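Local coordinates for protein polyprenyl synthetase (Zymomonas mobilis subsp. mobilis, PDB 4KKM) that probably acts as a prenyltransferase, condensing isopentenyl diphosphate with allylic diphosphates to make longer prenyl chains such as farnesyl diphosphate, at residues E32-D37 and R72-V77; I239-Q244 and R284-A289; E44-P49 and Q142-E147; A296-F301 and D306-I311; L91-A96 and E152-D157. All blocks are in the same frame, centred on the assembly; numbering follows the deposited sequence.

Contact 1: residues E32-D37 and R72-V77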
# COMPACT_ATOMS: atom_id res chain seq x y z
N GLU B 32 -5.05 20.25 19.01
CA GLU B 32 -4.96 21.36 18.06
C GLU B 32 -3.55 21.48 17.48
O GLU B 32 -3.38 21.80 16.30
CB GLU B 32 -5.37 22.67 18.74
CG GLU B 32 -6.81 22.67 19.25
CD GLU B 32 -7.16 23.94 20.02
OE1 GLU B 32 -6.23 24.70 20.36
OE2 GLU B 32 -8.36 24.16 20.29
N GLN B 33 -2.55 21.22 18.31
CA GLN B 33 -1.16 21.25 17.86
C GLN B 33 -0.85 20.12 16.88
O GLN B 33 -0.25 20.35 15.83
CB GLN B 33 -0.21 21.16 19.05
CG GLN B 33 0.30 22.51 19.52
CD GLN B 33 0.62 22.54 21.00
OE1 GLN B 33 0.99 21.52 21.60
NE2 GLN B 33 0.47 23.71 21.62
N VAL B 34 -1.25 18.91 17.24
CA VAL B 34 -1.04 17.75 16.37
C VAL B 34 -1.74 17.96 15.02
O VAL B 34 -1.17 17.67 13.97
CB VAL B 34 -1.55 16.45 17.04
CG1 VAL B 34 -1.54 15.30 16.05
CG2 VAL B 34 -0.69 16.12 18.26
N ALA B 35 -2.96 18.50 15.07
CA ALA B 35 -3.71 18.80 13.85
C ALA B 35 -2.94 19.75 12.93
O ALA B 35 -2.85 19.53 11.72
CB ALA B 35 -5.09 19.37 14.20
N GLN B 36 -2.38 20.80 13.51
CA GLN B 36 -1.63 21.78 12.74
C GLN B 36 -0.35 21.17 12.17
O GLN B 36 0.01 21.41 11.02
CB GLN B 36 -1.29 23.01 13.59
CG GLN B 36 -2.47 23.92 13.87
CD GLN B 36 -2.05 25.24 14.48
OE1 GLN B 36 -0.86 25.54 14.59
NE2 GLN B 36 -3.03 26.06 14.87
N ASP B 37 0.33 20.37 12.98
CA ASP B 37 1.57 19.73 12.56
C ASP B 37 1.34 18.73 11.43
O ASP B 37 2.12 18.67 10.48
CB ASP B 37 2.25 19.05 13.74
CG ASP B 37 2.91 20.05 14.68
OD1 ASP B 37 3.42 21.07 14.18
OD2 ASP B 37 2.93 19.80 15.90
N ARG B 72 -5.33 9.12 15.23
CA ARG B 72 -4.21 8.18 15.13
C ARG B 72 -2.83 8.84 15.29
O ARG B 72 -2.01 8.35 16.06
CB ARG B 72 -4.34 7.29 13.88
CG ARG B 72 -5.51 6.31 14.02
CD ARG B 72 -6.13 5.90 12.68
NE ARG B 72 -7.41 5.22 12.89
CZ ARG B 72 -8.57 5.84 13.09
NH1 ARG B 72 -8.63 7.17 13.11
NH2 ARG B 72 -9.68 5.13 13.27
N PRO B 73 -2.59 9.97 14.60
CA PRO B 73 -1.38 10.73 14.94
C PRO B 73 -1.30 11.11 16.42
O PRO B 73 -0.22 11.06 17.01
CB PRO B 73 -1.51 11.99 14.07
CG PRO B 73 -2.23 11.49 12.85
CD PRO B 73 -3.21 10.46 13.36
N LEU B 74 -2.44 11.47 17.01
CA LEU B 74 -2.48 11.86 18.42
C LEU B 74 -2.02 10.72 19.32
O LEU B 74 -1.27 10.92 20.27
CB LEU B 74 -3.89 12.32 18.81
CG LEU B 74 -4.10 12.66 20.28
CD1 LEU B 74 -3.30 13.91 20.67
CD2 LEU B 74 -5.59 12.83 20.58
N LEU B 75 -2.48 9.51 19.02
CA LEU B 75 -2.07 8.33 19.78
C LEU B 75 -0.58 8.05 19.64
O LEU B 75 0.08 7.69 20.62
CB LEU B 75 -2.86 7.10 19.33
CG LEU B 75 -4.32 7.05 19.79
CD1 LEU B 75 -5.07 5.94 19.06
CD2 LEU B 75 -4.39 6.85 21.29
N VAL B 76 -0.05 8.20 18.43
CA VAL B 76 1.38 8.03 18.22
C VAL B 76 2.17 9.03 19.06
O VAL B 76 3.08 8.66 19.80
CB VAL B 76 1.77 8.19 16.74
CG1 VAL B 76 3.29 8.22 16.59
CG2 VAL B 76 1.16 7.06 15.91
N VAL B 77 1.79 10.30 18.95
CA VAL B 77 2.47 11.38 19.67
C VAL B 77 2.40 11.16 21.18
O VAL B 77 3.40 11.28 21.89
CB VAL B 77 1.88 12.77 19.30
CG1 VAL B 77 2.36 13.84 20.27
CG2 VAL B 77 2.24 13.14 17.85

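Contact 2: residues I239-Q244 and R284-A289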
# COMPACT_ATOMS: atom_id res chain seq x y z
N ILE B 239 -9.31 0.50 24.18
CA ILE B 239 -9.93 1.72 23.65
C ILE B 239 -10.56 1.51 22.27
O ILE B 239 -11.55 2.16 21.94
CB ILE B 239 -8.97 2.95 23.59
CG1 ILE B 239 -7.79 2.68 22.65
CG2 ILE B 239 -8.49 3.33 24.97
CD1 ILE B 239 -7.19 3.94 22.04
N GLY B 240 -9.99 0.62 21.48
CA GLY B 240 -10.56 0.32 20.17
C GLY B 240 -11.93 -0.31 20.28
O GLY B 240 -12.85 0.04 19.54
N LEU B 241 -12.09 -1.26 21.20
CA LEU B 241 -13.39 -1.87 21.40
C LEU B 241 -14.37 -0.84 21.98
O LEU B 241 -15.52 -0.75 21.54
CB LEU B 241 -13.29 -3.11 22.30
CG LEU B 241 -14.62 -3.80 22.64
CD1 LEU B 241 -15.42 -4.06 21.38
CD2 LEU B 241 -14.37 -5.11 23.39
N ALA B 242 -13.91 -0.06 22.95
CA ALA B 242 -14.75 0.97 23.55
C ALA B 242 -15.21 1.99 22.51
O ALA B 242 -16.37 2.42 22.52
CB ALA B 242 -14.02 1.66 24.68
N PHE B 243 -14.29 2.38 21.63
CA PHE B 243 -14.57 3.32 20.55
C PHE B 243 -15.67 2.80 19.63
O PHE B 243 -16.58 3.54 19.23
CB PHE B 243 -13.26 3.58 19.77
CG PHE B 243 -13.35 4.65 18.71
CD1 PHE B 243 -13.39 5.99 19.04
CD2 PHE B 243 -13.36 4.31 17.36
CE1 PHE B 243 -13.46 6.98 18.06
CE2 PHE B 243 -13.43 5.28 16.36
CZ PHE B 243 -13.48 6.62 16.71
N GLN B 244 -15.62 1.51 19.29
CA GLN B 244 -16.65 0.93 18.42
C GLN B 244 -18.00 0.83 19.12
O GLN B 244 -19.04 1.09 18.52
CB GLN B 244 -16.23 -0.44 17.90
CG GLN B 244 -17.22 -1.00 16.87
CD GLN B 244 -17.42 -0.05 15.69
OE1 GLN B 244 -16.45 0.43 15.11
NE2 GLN B 244 -18.67 0.23 15.36
N ARG B 284 -23.38 -0.01 27.27
CA ARG B 284 -22.96 1.19 27.99
C ARG B 284 -21.95 0.87 29.09
O ARG B 284 -20.91 1.53 29.21
CB ARG B 284 -24.17 1.85 28.65
CG ARG B 284 -24.81 2.98 27.87
CD ARG B 284 -25.89 3.60 28.74
NE ARG B 284 -26.67 4.64 28.07
CZ ARG B 284 -27.94 4.90 28.37
NH1 ARG B 284 -28.56 4.18 29.30
NH2 ARG B 284 -28.60 5.85 27.72
N SER B 285 -22.27 -0.12 29.90
CA SER B 285 -21.40 -0.47 31.02
C SER B 285 -20.08 -1.06 30.53
O SER B 285 -19.04 -0.84 31.15
CB SER B 285 -22.10 -1.43 31.99
OG SER B 285 -22.36 -2.68 31.36
N GLN B 286 -20.12 -1.81 29.44
CA GLN B 286 -18.90 -2.42 28.93
C GLN B 286 -17.95 -1.38 28.33
O GLN B 286 -16.74 -1.47 28.52
CB GLN B 286 -19.19 -3.54 27.93
CG GLN B 286 -18.19 -4.69 28.05
CD GLN B 286 -18.37 -5.76 26.99
OE1 GLN B 286 -19.45 -6.34 26.86
NE2 GLN B 286 -17.32 -6.03 26.23
N ALA B 287 -18.51 -0.41 27.61
CA ALA B 287 -17.72 0.70 27.09
C ALA B 287 -16.99 1.40 28.24
O ALA B 287 -15.80 1.70 28.15
CB ALA B 287 -18.60 1.70 26.35
N GLN B 288 -17.71 1.62 29.33
CA GLN B 288 -17.13 2.28 30.50
C GLN B 288 -16.04 1.43 31.15
O GLN B 288 -14.96 1.94 31.48
CB GLN B 288 -18.22 2.58 31.52
CG GLN B 288 -17.81 3.61 32.55
CD GLN B 288 -17.30 4.89 31.91
OE1 GLN B 288 -17.99 5.52 31.10
NE2 GLN B 288 -16.07 5.27 32.26
N ALA B 289 -16.33 0.14 31.33
CA ALA B 289 -15.37 -0.79 31.92
C ALA B 289 -14.10 -0.87 31.09
O ALA B 289 -12.99 -0.95 31.63
CB ALA B 289 -15.99 -2.17 32.09

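Contact 3: residues E44-P49 and Q142-E147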
# COMPACT_ATOMS: atom_id res chain seq x y z
N GLU B 44 3.87 19.50 2.99
CA GLU B 44 5.27 19.42 2.59
C GLU B 44 5.58 18.13 1.84
O GLU B 44 6.45 18.11 0.96
CB GLU B 44 6.16 19.52 3.83
CG GLU B 44 7.65 19.47 3.54
CD GLU B 44 8.49 19.78 4.77
OE1 GLU B 44 8.07 19.40 5.89
OE2 GLU B 44 9.56 20.40 4.62
N GLN B 45 4.87 17.06 2.19
CA GLN B 45 5.07 15.76 1.58
C GLN B 45 4.43 15.66 0.20
O GLN B 45 4.74 14.76 -0.58
CB GLN B 45 4.48 14.67 2.49
CG GLN B 45 4.98 13.27 2.20
CD GLN B 45 6.44 13.09 2.54
OE1 GLN B 45 6.91 13.56 3.58
NE2 GLN B 45 7.17 12.43 1.66
N LEU B 46 3.52 16.59 -0.10
CA LEU B 46 2.72 16.48 -1.32
C LEU B 46 2.80 17.71 -2.23
O LEU B 46 1.77 18.35 -2.49
CB LEU B 46 1.26 16.19 -0.98
CG LEU B 46 1.00 14.89 -0.19
CD1 LEU B 46 -0.43 14.83 0.31
CD2 LEU B 46 1.30 13.67 -1.05
N PRO B 47 4.00 18.05 -2.72
CA PRO B 47 4.07 19.17 -3.66
C PRO B 47 3.27 18.86 -4.92
O PRO B 47 3.30 17.72 -5.39
CB PRO B 47 5.56 19.28 -3.97
CG PRO B 47 6.11 17.92 -3.72
CD PRO B 47 5.30 17.37 -2.57
N VAL B 48 2.57 19.86 -5.44
CA VAL B 48 1.70 19.67 -6.61
C VAL B 48 2.49 19.83 -7.91
O VAL B 48 2.99 20.90 -8.20
CB VAL B 48 0.56 20.70 -6.62
CG1 VAL B 48 -0.30 20.53 -7.88
CG2 VAL B 48 -0.28 20.59 -5.36
N PRO B 49 2.58 18.75 -8.69
CA PRO B 49 3.32 18.86 -9.96
C PRO B 49 2.51 19.57 -11.03
O PRO B 49 1.28 19.64 -10.95
CB PRO B 49 3.55 17.40 -10.35
CG PRO B 49 2.41 16.66 -9.74
CD PRO B 49 2.08 17.39 -8.45
N GLN B 142 -1.46 4.85 0.26
CA GLN B 142 -0.97 3.65 0.95
C GLN B 142 0.53 3.48 0.71
O GLN B 142 1.29 3.22 1.65
CB GLN B 142 -1.74 2.37 0.55
CG GLN B 142 -1.05 1.12 1.13
CD GLN B 142 -1.94 -0.12 1.20
OE1 GLN B 142 -1.77 -0.95 2.10
NE2 GLN B 142 -2.89 -0.25 0.27
N ALA B 143 0.96 3.63 -0.54
CA ALA B 143 2.38 3.55 -0.85
C ALA B 143 3.17 4.60 -0.06
O ALA B 143 4.26 4.32 0.44
CB ALA B 143 2.62 3.73 -2.35
N LEU B 144 2.60 5.79 0.05
CA LEU B 144 3.29 6.90 0.72
C LEU B 144 3.58 6.59 2.19
O LEU B 144 4.63 6.99 2.72
CB LEU B 144 2.47 8.20 0.61
CG LEU B 144 3.16 9.45 1.15
CD1 LEU B 144 4.46 9.70 0.40
CD2 LEU B 144 2.23 10.65 1.05
N ALA B 145 2.67 5.88 2.85
CA ALA B 145 2.86 5.52 4.25
C ALA B 145 4.18 4.78 4.45
O ALA B 145 4.92 5.04 5.41
CB ALA B 145 1.71 4.64 4.74
N PHE B 146 4.48 3.87 3.53
CA PHE B 146 5.67 3.03 3.66
C PHE B 146 6.93 3.79 3.26
O PHE B 146 8.00 3.58 3.84
CB PHE B 146 5.51 1.72 2.89
CG PHE B 146 4.42 0.85 3.44
CD1 PHE B 146 4.65 0.08 4.58
CD2 PHE B 146 3.16 0.84 2.87
CE1 PHE B 146 3.64 -0.70 5.12
CE2 PHE B 146 2.15 0.06 3.41
CZ PHE B 146 2.39 -0.71 4.53
N GLU B 147 6.80 4.67 2.27
CA GLU B 147 7.91 5.56 1.92
C GLU B 147 8.32 6.40 3.13
O GLU B 147 9.51 6.53 3.42
CB GLU B 147 7.56 6.48 0.74
CG GLU B 147 8.78 7.26 0.25
CD GLU B 147 8.46 8.24 -0.88
OE1 GLU B 147 7.37 8.14 -1.47
OE2 GLU B 147 9.32 9.10 -1.17
O HOH W 1 7.04 11.68 -1.15
O HOH W 2 9.84 11.84 0.93

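Contact 4: residues A296-F301 and D306-I311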
# COMPACT_ATOMS: atom_id res chain seq x y z
N ALA B 296 -5.84 1.12 33.19
CA ALA B 296 -5.12 0.26 34.13
C ALA B 296 -3.83 -0.33 33.53
O ALA B 296 -2.87 -0.57 34.26
CB ALA B 296 -6.03 -0.86 34.67
N HIS B 297 -3.81 -0.53 32.22
CA HIS B 297 -2.61 -1.02 31.54
C HIS B 297 -1.45 -0.03 31.71
O HIS B 297 -0.28 -0.41 31.62
CB HIS B 297 -2.86 -1.30 30.05
CG HIS B 297 -3.89 -2.36 29.80
ND1 HIS B 297 -3.81 -3.62 30.34
CD2 HIS B 297 -5.02 -2.34 29.05
CE1 HIS B 297 -4.85 -4.34 29.95
NE2 HIS B 297 -5.60 -3.58 29.16
N LEU B 298 -1.78 1.23 31.96
CA LEU B 298 -0.80 2.31 32.03
C LEU B 298 -0.36 2.60 33.47
O LEU B 298 0.34 3.57 33.72
CB LEU B 298 -1.37 3.59 31.42
CG LEU B 298 -1.91 3.50 29.99
CD1 LEU B 298 -2.53 4.82 29.58
CD2 LEU B 298 -0.81 3.09 29.03
N SER B 299 -0.79 1.76 34.41
CA SER B 299 -0.51 1.99 35.82
C SER B 299 0.99 2.06 36.15
O SER B 299 1.38 2.63 37.17
CB SER B 299 -1.19 0.94 36.69
OG SER B 299 -0.73 -0.36 36.35
N VAL B 300 1.82 1.49 35.28
CA VAL B 300 3.26 1.49 35.51
C VAL B 300 3.94 2.78 35.07
O VAL B 300 5.12 2.98 35.32
CB VAL B 300 3.95 0.28 34.84
CG1 VAL B 300 3.44 -1.03 35.44
CG2 VAL B 300 3.75 0.32 33.33
N PHE B 301 3.19 3.67 34.41
CA PHE B 301 3.75 4.95 33.99
C PHE B 301 3.32 6.08 34.93
O PHE B 301 2.25 6.03 35.53
CB PHE B 301 3.32 5.30 32.56
CG PHE B 301 3.66 4.25 31.55
CD1 PHE B 301 4.97 4.06 31.14
CD2 PHE B 301 2.68 3.45 31.00
CE1 PHE B 301 5.29 3.09 30.21
CE2 PHE B 301 2.99 2.48 30.07
CZ PHE B 301 4.30 2.30 29.67
N ASP B 306 -0.49 10.72 31.05
CA ASP B 306 -1.75 11.43 31.25
C ASP B 306 -2.51 11.70 29.95
O ASP B 306 -3.75 11.69 29.93
CB ASP B 306 -1.55 12.73 32.03
CG ASP B 306 -1.44 12.50 33.53
OD1 ASP B 306 -1.80 11.39 34.00
OD2 ASP B 306 -1.01 13.43 34.24
N TYR B 307 -1.79 11.94 28.86
CA TYR B 307 -2.42 12.15 27.56
C TYR B 307 -3.20 10.93 27.11
O TYR B 307 -4.38 11.03 26.75
CB TYR B 307 -1.39 12.55 26.51
CG TYR B 307 -0.83 13.93 26.72
CD1 TYR B 307 -1.66 15.05 26.66
CD2 TYR B 307 0.51 14.13 26.99
CE1 TYR B 307 -1.17 16.32 26.86
CE2 TYR B 307 1.02 15.40 27.20
CZ TYR B 307 0.17 16.49 27.13
OH TYR B 307 0.67 17.75 27.32
N LEU B 308 -2.55 9.77 27.13
CA LEU B 308 -3.22 8.51 26.82
C LEU B 308 -4.41 8.25 27.75
O LEU B 308 -5.45 7.77 27.31
CB LEU B 308 -2.23 7.34 26.90
CG LEU B 308 -1.24 7.23 25.73
CD1 LEU B 308 -0.30 6.05 25.95
CD2 LEU B 308 -1.97 7.12 24.38
N ARG B 309 -4.25 8.58 29.03
CA ARG B 309 -5.34 8.43 29.98
C ARG B 309 -6.54 9.30 29.60
O ARG B 309 -7.67 8.81 29.55
CB ARG B 309 -4.87 8.72 31.41
CG ARG B 309 -3.88 7.69 31.96
CD ARG B 309 -3.48 7.96 33.41
NE ARG B 309 -2.49 6.98 33.87
CZ ARG B 309 -1.22 7.27 34.16
NH1 ARG B 309 -0.76 8.51 34.05
NH2 ARG B 309 -0.40 6.30 34.56
N SER B 310 -6.28 10.57 29.30
CA SER B 310 -7.32 11.50 28.86
C SER B 310 -8.00 11.06 27.57
O SER B 310 -9.21 11.20 27.40
CB SER B 310 -6.75 12.90 28.67
OG SER B 310 -6.41 13.48 29.91
N ILE B 311 -7.20 10.53 26.64
CA ILE B 311 -7.71 10.09 25.35
C ILE B 311 -8.72 8.97 25.55
O ILE B 311 -9.79 9.00 24.94
CB ILE B 311 -6.57 9.65 24.40
CG1 ILE B 311 -5.79 10.87 23.92
CG2 ILE B 311 -7.13 8.86 23.22
CD1 ILE B 311 -4.47 10.53 23.26

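Contact 5: residues L91-A96 and E152-D157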
# COMPACT_ATOMS: atom_id res chain seq x y z
N LEU B 91 5.82 12.62 15.07
CA LEU B 91 4.82 13.22 14.18
C LEU B 91 4.85 12.61 12.78
O LEU B 91 3.80 12.43 12.16
CB LEU B 91 5.00 14.74 14.11
CG LEU B 91 4.45 15.54 15.29
CD1 LEU B 91 4.99 16.97 15.26
CD2 LEU B 91 2.92 15.53 15.26
N ARG B 92 6.04 12.30 12.27
CA ARG B 92 6.15 11.70 10.93
C ARG B 92 5.57 10.28 10.91
O ARG B 92 4.96 9.87 9.92
CB ARG B 92 7.61 11.68 10.46
CG ARG B 92 8.22 13.06 10.24
CD ARG B 92 9.45 13.00 9.34
NE ARG B 92 9.09 12.49 8.02
CZ ARG B 92 8.55 13.23 7.05
NH1 ARG B 92 8.33 14.53 7.23
NH2 ARG B 92 8.24 12.67 5.88
N VAL B 93 5.77 9.54 11.99
CA VAL B 93 5.13 8.24 12.12
C VAL B 93 3.62 8.44 12.19
O VAL B 93 2.85 7.67 11.61
CB VAL B 93 5.65 7.47 13.36
CG1 VAL B 93 4.85 6.15 13.59
CG2 VAL B 93 7.16 7.20 13.24
N GLY B 94 3.20 9.50 12.87
CA GLY B 94 1.80 9.88 12.89
C GLY B 94 1.30 10.13 11.47
O GLY B 94 0.21 9.67 11.10
N MET B 95 2.07 10.84 10.66
CA MET B 95 1.66 11.07 9.27
C MET B 95 1.50 9.75 8.52
O MET B 95 0.54 9.56 7.77
CB MET B 95 2.64 11.97 8.51
CG MET B 95 2.30 12.10 7.02
SD MET B 95 3.13 13.48 6.18
CE MET B 95 4.84 13.12 6.56
N ALA B 96 2.44 8.83 8.74
CA ALA B 96 2.41 7.53 8.07
C ALA B 96 1.13 6.75 8.37
O ALA B 96 0.51 6.20 7.46
CB ALA B 96 3.65 6.70 8.44
N GLU B 152 15.31 7.89 6.95
CA GLU B 152 16.17 8.04 8.12
C GLU B 152 15.64 9.06 9.13
O GLU B 152 15.88 8.94 10.34
CB GLU B 152 17.58 8.42 7.68
N LYS B 153 14.93 10.07 8.63
CA LYS B 153 14.24 11.06 9.47
C LYS B 153 13.46 10.42 10.62
O LYS B 153 13.27 11.04 11.67
CB LYS B 153 13.25 11.87 8.64
CG LYS B 153 13.84 12.69 7.51
CD LYS B 153 12.76 13.49 6.81
CE LYS B 153 13.33 14.31 5.66
NZ LYS B 153 12.33 15.29 5.16
N ILE B 154 12.99 9.20 10.41
CA ILE B 154 12.15 8.49 11.38
C ILE B 154 12.96 8.02 12.58
O ILE B 154 12.62 8.32 13.72
CB ILE B 154 11.47 7.27 10.74
CG1 ILE B 154 10.58 7.73 9.58
CG2 ILE B 154 10.66 6.49 11.78
CD1 ILE B 154 9.51 8.71 10.00
N HIS B 155 14.03 7.28 12.30
CA HIS B 155 14.93 6.81 13.36
C HIS B 155 16.24 6.36 12.74
O HIS B 155 16.25 5.69 11.72
CB HIS B 155 14.30 5.66 14.15
CG HIS B 155 14.87 5.48 15.52
ND1 HIS B 155 16.14 4.98 15.74
CD2 HIS B 155 14.36 5.74 16.75
CE1 HIS B 155 16.38 4.94 17.03
NE2 HIS B 155 15.31 5.39 17.67
N THR B 156 17.35 6.72 13.38
CA THR B 156 18.66 6.35 12.87
C THR B 156 18.84 4.84 12.88
O THR B 156 19.46 4.27 11.98
CB THR B 156 19.79 7.04 13.66
OG1 THR B 156 19.73 6.63 15.03
CG2 THR B 156 19.64 8.55 13.58
N ASP B 157 18.27 4.19 13.90
CA ASP B 157 18.31 2.73 14.00
C ASP B 157 17.43 2.11 12.93
O ASP B 157 16.21 2.32 12.92
CB ASP B 157 17.83 2.29 15.39
CG ASP B 157 18.09 0.81 15.67
OD1 ASP B 157 18.25 0.02 14.71
OD2 ASP B 157 18.11 0.43 16.86

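Contact 1: residues E32-D37 and R72-V77
Val77 N donates to Pro73 O at 2.9 Å, a regular helical bond that places Pro73 and Val77 one turn apart on the side of segment 72-77 that meets Val34. Within 32-37, Val34 alone makes the contact; Met30, Met31 and Ile38 of the same helix extend it. The two segments pass steeply, with an angle of 111° between their N-to-C directions and 9.7 Å between their axes at closest approach, so the touching surface is small: 146 Å² summed over both sides. The nearest backbone pair is Val34 and Leu74, whose CA atoms are 6.4 Å apart. The two methyls of Val34 divide the work. CG1, set opposite the backbone N by a chi1 of 171°, rests against Pro73 CB at 3.9 Å and lies 4.0 Å from Leu74 N, pressing on the helix surface itself. CG2 takes the space between two side chains, with Leu74 CD1 and Val77 CG2 each 4.2 Å from it. Leu74 meets the valine at about a right angle, whereas Val77 runs past it in the opposite sense. Replacing Val34 with an alanine would probably take this partner from Pro73 CB, Leu74 CD1 and Val77 CG2 and open a gap between the two segments. The evidence is of plain apolar packing, away from the metal-binding aspartates. Helix 87-109 adjoins the contact, its Leu91 touching Val77 and its Glu98 touching Pro73, while Ile311 of helix 306-314 packs against Leu74.

Contact 2: residues I239-Q244 and R284-A289
Ala242 and Ala287 bring two helices of the all-alpha isoprenoid synthase fold so close that their CA atoms lie only 4.6 Å apart. Segments 239-244 and 284-289 belong to helices 226-253 and 280-296 and run in roughly opposite directions. Neither alanine aims its methyl straight at the other helix; each passes beside it and looks onto the partner's carbonyl. Ala242 CB stands 3.9 Å from Ala287 O, and Ala287 CB is 4.5 Å from Ala242 O. The smallness of both side chains is what lets the backbones approach this far, and both residues are buried. One residue before each alanine, a longer side chain extends the contact. The side chains of Leu241 and Gln286 run obliquely to each other; each starts off to one side, but its end comes nearer the other segment. For Leu241 a chi1 of 177° puts CG opposite the backbone N and leaves CD2 as the branch facing the glutamine. Gln286 starts with a chi1 of -144°, away from a staggered value, and then runs extended beyond CG to carry its amide over to the leucine. This outer half is looser than the alanine pair and lies on a partly exposed flank, where Phe274 of helix 274-278 touches Leu241 and Leu278 of the same helix touches Gln286. Leu290, further along helix 280-296, packs on both Leu241 and Ala242. As modelled, the nitrogen end of the amide is the one nearer the leucine: Gln286 NE2 is 4.2 Å from Leu241 CD2, while Gln286 OE1 is 6.3 Å from that methyl.

Contact 3: residues E44-P49 and Q142-E147
Gln45 is the last helical residue before the chain turns off at Leu46, whose phi/psi of -125°/61° break the helix, and its CA stays 9.1 Å from that of Leu144, a spacing that only side chains bridge. Leu144 reaches across with both methyls. CD2 meets Leu46 CD2 at 3.8 Å; CD1 lies beside the amide, 4.0 Å from Gln45 NE2. The Gln45 chain runs past the leucine in the opposite sense: a chi1 of -163° puts CG roughly opposite the backbone N, 4.0 Å from Leu144 CD2, and the bend at chi2 then swings the amide toward CD1. That amide is held at both ends: OE1 accepts from Arg92, and NE2 donates to two waters, at 2.9 Å to water 1 and 2.8 Å to water 2. Water 1 donates in turn to Glu147 OE2, a weak bond of 3.4 Å, giving a polar link beside the apolar patch. An alanine in place of Leu144 would probably leave Leu46 CD2 without this partner and take away the packing against Gln45 CG and its amide nitrogen. Turned from this patch, Phe146 stacks on Phe146 of the second subunit, and Gln142 NE2 bonds to Asp139 O of that subunit. Helix 131-150 thus packs on both the end of helix 24-45 and the second subunit, whose Lys174 also touches Leu46, consistent with the helical dimers of the FPP/GGPP synthase family.

Contact 4: residues A296-F301 and D306-I311
Leu298 and Arg309 join the two arms of a short helix-loop-helix connection, in which two successive type I turns, Ala296 to Ser299 and Leu298 to Phe301, lead from helix 280-296 towards helix 306-314. The tight part is apolar and buried. Leu298 CD1 presses on Leu308 CB at 3.7 Å, meeting that side chain at about a right angle, and lies 4.0 Å from Arg309 CG. Tyr235 of helix 226-253 also touches Leu298. Arg309 runs extended from CG to NE, alongside Leu298 but in the opposite sense, and delivers its guanidinium to the more exposed side. There NH2 donates to Phe301 O at 2.8 Å with an N-H...O angle of 151°. Its bond to Leu298 O is weak, 3.0 Å long and bent to 122°; that oxygen already accepts from Phe301 N within the turn. Ser299, exposed and with its CB directed away from the helix, marks the loose side, its nearest atom, CA, 4.5 Å from Arg309 NH2. The other terminal nitrogen, NH1, forms a salt bridge with Asp306 of its own helix and bonds to Gly302 O in the loop, which probably restricts rotation. Arg309 NH1 meets Asp306 OD1 at 3.1 Å, from 40° above the carboxylate plane.

Contact 5: residues L91-A96 and E152-D157
Lys153 CD stands over one face of the Arg92 guanidinium, 4.0 Å from its plane and off centre, and Ile154 CD1 comes up at the edge. The bend at chi3, 62°, turns NE and the guanidinium to bring that face under Lys153 CD; Arg92 CD itself lies 4.0 Å from Lys153 CB. Lysine and arginine thus touch through aliphatic carbon, with Lys153 NZ kept 4.6 Å from Arg92 NH1. The nearness of the two positive charges is probably eased by Gln45 OE1, which accepts from Arg92 NH2, and by a long, weak ion pair with Glu151. Segment 152-157 is the connection between helices 131-150 and 158-172 of this mainly helical isoprenoid synthase fold, packed here against helix 87-109. Ile154 makes the buried part of that packing: CD1 sits 3.6 Å from Arg92 CB, and CG2 meets Val93 CG2 at 3.9 Å, the two side chains lying at about a right angle. Leu164 of helix 158-172 touches both Val93 and Ile154. Beyond the isoleucine the His155 ring receives Asp157 N at its edge, in the ring plane, with ND1 accepting at 2.9 Å and 148°. Asp157 is the N-cap of the next helix, its OD1 accepting from His159 N.

In the fold
From the N terminus, helix 24-45 opens contact 1 at 32-37 and contact 3 at 44-49. Contact 1 closes first, at 72-77; contact 5 then opens at 91-96, contact 3 closes at 142-147 and contact 5 at 152-157. Contact 3 therefore crosses both contact 1 and contact 5, weaving helices 24-45, 71-80, 87-109 and 131-150 together. Contacts 3 and 5 meet through Gln45 and Arg92, and contacts 1 and 5 through Val77 and Leu91. Contact 2 closes a later loop on the opposite side of the chain's centre from contacts 3 and 5, followed by the short closure of contact 4. Contact 1 touches both C-terminal contacts: Leu75 meets Ile239, and Leu74 meets Ile311.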